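Local coordinates for CrRbcX-IIa (Chlamydomonas reinhardtii, PDB 5BS1), which acts as a chaperone in the assembly of Rubisco, probably as a homodimer that handles the enzyme's large subunits, at the interface of chains A and B. Sequence-based numbering; all coordinates share one arbitrary frame. Chains: chain A/B, CrRbcX-IIa.

The interface of chains A and B. Residues chain A 22, 69, 72, 87, 90-91; chain B 109-110, 113-114, 117-118.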
ATOM      1  N   ARG A  22       5.048   1.811  -5.514  1.00  8.18           N
ATOM      2  CA  ARG A  22       6.352   1.874  -6.163  1.00  8.51           C
ATOM      3  C   ARG A  22       7.391   1.132  -5.354  1.00  8.72           C
ATOM      4  O   ARG A  22       8.234   0.418  -5.915  1.00  8.70           O
ATOM      5  CB  ARG A  22       6.760   3.344  -6.398  1.00  8.98           C
ATOM      6  CG  ARG A  22       5.943   4.005  -7.527  1.00  9.67           C
ATOM      7  CD  ARG A  22       6.646   5.176  -8.188  1.00 10.66           C
ATOM      8  NE  ARG A  22       7.920   4.667  -8.644  1.00 11.13           N
ATOM      9  CZ  ARG A  22       9.126   5.109  -8.319  1.00 11.53           C
ATOM     10  NH1 ARG A  22      10.171   4.368  -8.684  1.00 11.54           N
ATOM     11  NH2 ARG A  22       9.306   6.285  -7.714  1.00 12.27           N
ATOM     12  N   ASP A  69      13.690   4.494  -4.623  1.00 13.14           N
ATOM     13  CA  ASP A  69      14.681   5.132  -5.529  1.00 13.30           C
ATOM     14  C   ASP A  69      16.016   5.462  -4.862  1.00 14.49           C
ATOM     15  O   ASP A  69      17.035   5.410  -5.529  1.00 15.02           O
ATOM     16  CB  ASP A  69      14.090   6.371  -6.181  1.00 13.54           C
ATOM     17  CG  ASP A  69      12.880   6.053  -7.040  1.00 13.92           C
ATOM     18  OD1 ASP A  69      12.796   4.936  -7.597  1.00 13.02           O
ATOM     19  OD2 ASP A  69      12.031   6.939  -7.196  1.00 13.08           O
HETATM   20  N   MSE A  72      17.634   2.204  -4.951  1.00 11.81           N
HETATM   21  CA  MSE A  72      18.068   1.876  -6.301  1.00 12.43           C
HETATM   22  C   MSE A  72      19.331   2.648  -6.663  1.00 11.81           C
HETATM   23  O   MSE A  72      20.194   2.116  -7.325  1.00 12.20           O
HETATM   24  CB  MSE A  72      16.937   2.172  -7.295  1.00 12.54           C
HETATM   25  CG  MSE A  72      17.262   1.646  -8.691  1.00 13.87           C
HETATM   26 SE   MSE A  72      17.367  -0.307  -8.738  1.00 15.95          SE
HETATM   27  CE  MSE A  72      15.437  -0.572  -8.661  1.00 13.43           C
HETATM   28  N   MSE A  87      15.647  -2.227 -12.407  1.00  9.44           N
HETATM   29  CA  MSE A  87      14.819  -1.153 -13.016  1.00 10.18           C
HETATM   30  C   MSE A  87      13.920  -1.691 -14.097  1.00 10.08           C
HETATM   31  O   MSE A  87      12.751  -1.350 -14.151  1.00  8.48           O
HETATM   32  CB  MSE A  87      15.715  -0.045 -13.561  1.00 12.56           C
HETATM   33  CG  MSE A  87      16.107   0.806 -12.375  1.00 14.15           C
HETATM   34 SE   MSE A  87      17.021   2.499 -12.781  1.00 23.07          SE
HETATM   35  CE  MSE A  87      18.577   1.398 -13.015  1.00 17.38           C
ATOM     36  N   ARG A  90      11.081  -3.899 -12.419  1.00  8.74           N
ATOM     37  CA  ARG A  90      10.052  -3.152 -11.694  1.00  8.36           C
ATOM     38  C   ARG A  90       9.161  -2.348 -12.647  1.00  8.76           C
ATOM     39  O   ARG A  90       7.982  -2.162 -12.371  1.00  9.54           O
ATOM     40  CB  ARG A  90      10.620  -2.278 -10.575  1.00  8.19           C
ATOM     41  CG  ARG A  90      11.274  -0.981 -11.032  1.00  8.52           C
ATOM     42  CD  ARG A  90      11.822  -0.209  -9.854  1.00  8.98           C
ATOM     43  NE  ARG A  90      12.428   1.045 -10.262  1.00  8.53           N
ATOM     44  CZ  ARG A  90      12.771   2.035  -9.431  1.00  9.08           C
ATOM     45  NH1 ARG A  90      12.580   1.928  -8.133  1.00 10.04           N
ATOM     46  NH2 ARG A  90      13.345   3.140  -9.905  1.00  9.71           N
ATOM     47  N   GLU A  91       9.710  -1.925 -13.789  1.00  8.10           N
ATOM     48  CA  GLU A  91       8.938  -1.225 -14.805  1.00  8.69           C
ATOM     49  C   GLU A  91       8.036  -2.220 -15.556  1.00  8.43           C
ATOM     50  O   GLU A  91       6.835  -1.936 -15.772  1.00  9.13           O
ATOM     51  CB  GLU A  91       9.879  -0.481 -15.765  1.00 10.08           C
ATOM     52  CG  GLU A  91       9.135   0.352 -16.798  1.00 11.74           C
ATOM     53  CD  GLU A  91      10.002   1.397 -17.510  1.00 14.97           C
ATOM     54  OE1 GLU A  91      11.094   1.801 -17.034  1.00 18.55           O
ATOM     55  OE2 GLU A  91       9.549   1.880 -18.578  1.00 17.88           O
TER
ATOM     56  N   GLU B 109       5.661   7.615 -12.474  1.00  7.66           N
ATOM     57  CA  GLU B 109       6.813   7.938 -11.645  1.00  7.97           C
ATOM     58  C   GLU B 109       7.845   6.818 -11.576  1.00  7.57           C
ATOM     59  O   GLU B 109       9.000   7.093 -11.301  1.00  7.94           O
ATOM     60  CB  GLU B 109       6.350   8.398 -10.254  1.00  8.23           C
ATOM     61  CG  GLU B 109       5.567   9.718 -10.406  1.00  9.13           C
ATOM     62  CD  GLU B 109       5.072  10.325  -9.132  1.00 11.34           C
ATOM     63  OE1 GLU B 109       5.583   9.980  -8.062  1.00 12.41           O
ATOM     64  OE2 GLU B 109       4.120  11.136  -9.210  1.00 15.30           O
ATOM     65  N   THR B 110       7.456   5.568 -11.866  1.00  7.82           N
ATOM     66  CA  THR B 110       8.427   4.505 -12.024  1.00  7.97           C
ATOM     67  C   THR B 110       9.249   4.795 -13.283  1.00  8.32           C
ATOM     68  O   THR B 110      10.467   4.702 -13.255  1.00  7.93           O
ATOM     69  CB  THR B 110       7.731   3.128 -12.144  1.00  8.45           C
ATOM     70  OG1 THR B 110       7.119   2.823 -10.897  1.00  8.60           O
ATOM     71  CG2 THR B 110       8.770   2.052 -12.451  1.00  9.00           C
ATOM     72  N   ALA B 113      11.509   7.789 -12.640  1.00  7.96           N
ATOM     73  CA  ALA B 113      12.632   7.460 -11.778  1.00  7.95           C
ATOM     74  C   ALA B 113      13.686   6.630 -12.501  1.00  8.11           C
ATOM     75  O   ALA B 113      14.886   6.892 -12.374  1.00  9.56           O
ATOM     76  CB  ALA B 113      12.163   6.733 -10.545  1.00  8.09           C
ATOM     77  N   ASN B 114      13.241   5.645 -13.270  1.00  8.08           N
ATOM     78  CA  ASN B 114      14.188   4.832 -14.043  1.00  8.20           C
ATOM     79  C   ASN B 114      14.939   5.719 -15.016  1.00  8.38           C
ATOM     80  O   ASN B 114      16.158   5.611 -15.103  1.00  9.30           O
ATOM     81  CB  ASN B 114      13.486   3.724 -14.794  1.00  8.20           C
ATOM     82  CG  ASN B 114      13.033   2.575 -13.893  1.00  8.13           C
ATOM     83  OD1 ASN B 114      13.360   2.506 -12.717  1.00  8.17           O
ATOM     84  ND2 ASN B 114      12.393   1.607 -14.507  1.00  8.26           N
ATOM     85  N   LEU B 117      17.580   7.884 -13.194  1.00 12.06           N
ATOM     86  CA  LEU B 117      18.718   7.113 -12.725  1.00 13.68           C
ATOM     87  C   LEU B 117      19.603   6.685 -13.879  1.00 14.46           C
ATOM     88  O   LEU B 117      20.837   6.759 -13.797  1.00 12.17           O
ATOM     89  CB  LEU B 117      18.232   5.900 -11.917  1.00 15.49           C
ATOM     90  CG  LEU B 117      17.650   6.268 -10.561  1.00 17.51           C
ATOM     91  CD1 LEU B 117      16.813   5.128  -9.971  1.00 19.54           C
ATOM     92  CD2 LEU B 117      18.754   6.672  -9.597  1.00 20.14           C
HETATM   93  N   MSE B 118      18.983   6.236 -14.964  1.00 14.66           N
HETATM   94  CA  MSE B 118      19.722   5.808 -16.137  1.00 16.97           C
HETATM   95  C   MSE B 118      20.465   6.972 -16.743  1.00 17.05           C
HETATM   96  O   MSE B 118      21.618   6.812 -17.132  1.00 17.75           O
HETATM   97  CB  MSE B 118      18.771   5.147 -17.107  1.00 19.84           C
HETATM   98  CG  MSE B 118      18.425   3.788 -16.502  1.00 21.78           C
HETATM   99 SE   MSE B 118      16.991   2.963 -17.578  1.00 28.64          SE
HETATM  100  CE  MSE B 118      16.305   1.559 -16.377  1.00 29.69           C
TER
HETATM  101  O   HOH W   1       7.437   0.125 -10.357  1.00 12.53           O
HETATM  102  O   HOH W   2       7.327   8.329  -6.924  1.00 16.56           O
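Helix 99-121 of chain B, the long C-terminal helix of the RbcX fold, lies against helices 13-38, 69-78 and 80-96 of chain A in one patch of a two-fold symmetric interface, repeated with the chains exchanged and probably that of the RbcX homodimer. B:Asn114 meets A:Arg90 tip to tip, amide and guanidinium planes 20° apart. A:Arg90, with CG wedged between its backbone N and C (chi1 77°), then runs extended, so that NE and NH2 grip B:Asn114 OD1, the amide oxygen, side-on, NH2 at 2.9 Å. The amide nitrogen B:Asn114 ND2 turns the other way and donates to the anti lone pair of A:Glu91 OE1 at 2.8 Å, which fixes the flip of the amide. At the NH1/NH2 end of the same A:Arg90 guanidinium, A:Asp69 OD1 accepts from both nitrogens and from A:Arg22 NH1, a convergence likely to favour the ionised carboxylate. A:Arg22, bent at chi3 (56°), slides antiparallel past B:Thr110 and gives NE to B:Thr110 OG1 at 3.0 Å, while the carbonyl O of B:Glu109 sits over its guanidinium face. An alanine in place of A:Arg22 would remove the end-on clasp on A:Asp69 and the bond to B:Thr110, and would probably loosen A:Arg90 as well. B:Ala113 CB packs against the A:Asp69 carboxylate. Farther along, selenomethionine A:Met87 lays its SE 3.7 Å from B:Leu117 CB, crossing obliquely, and meets selenomethionine B:Met118 tip to tip.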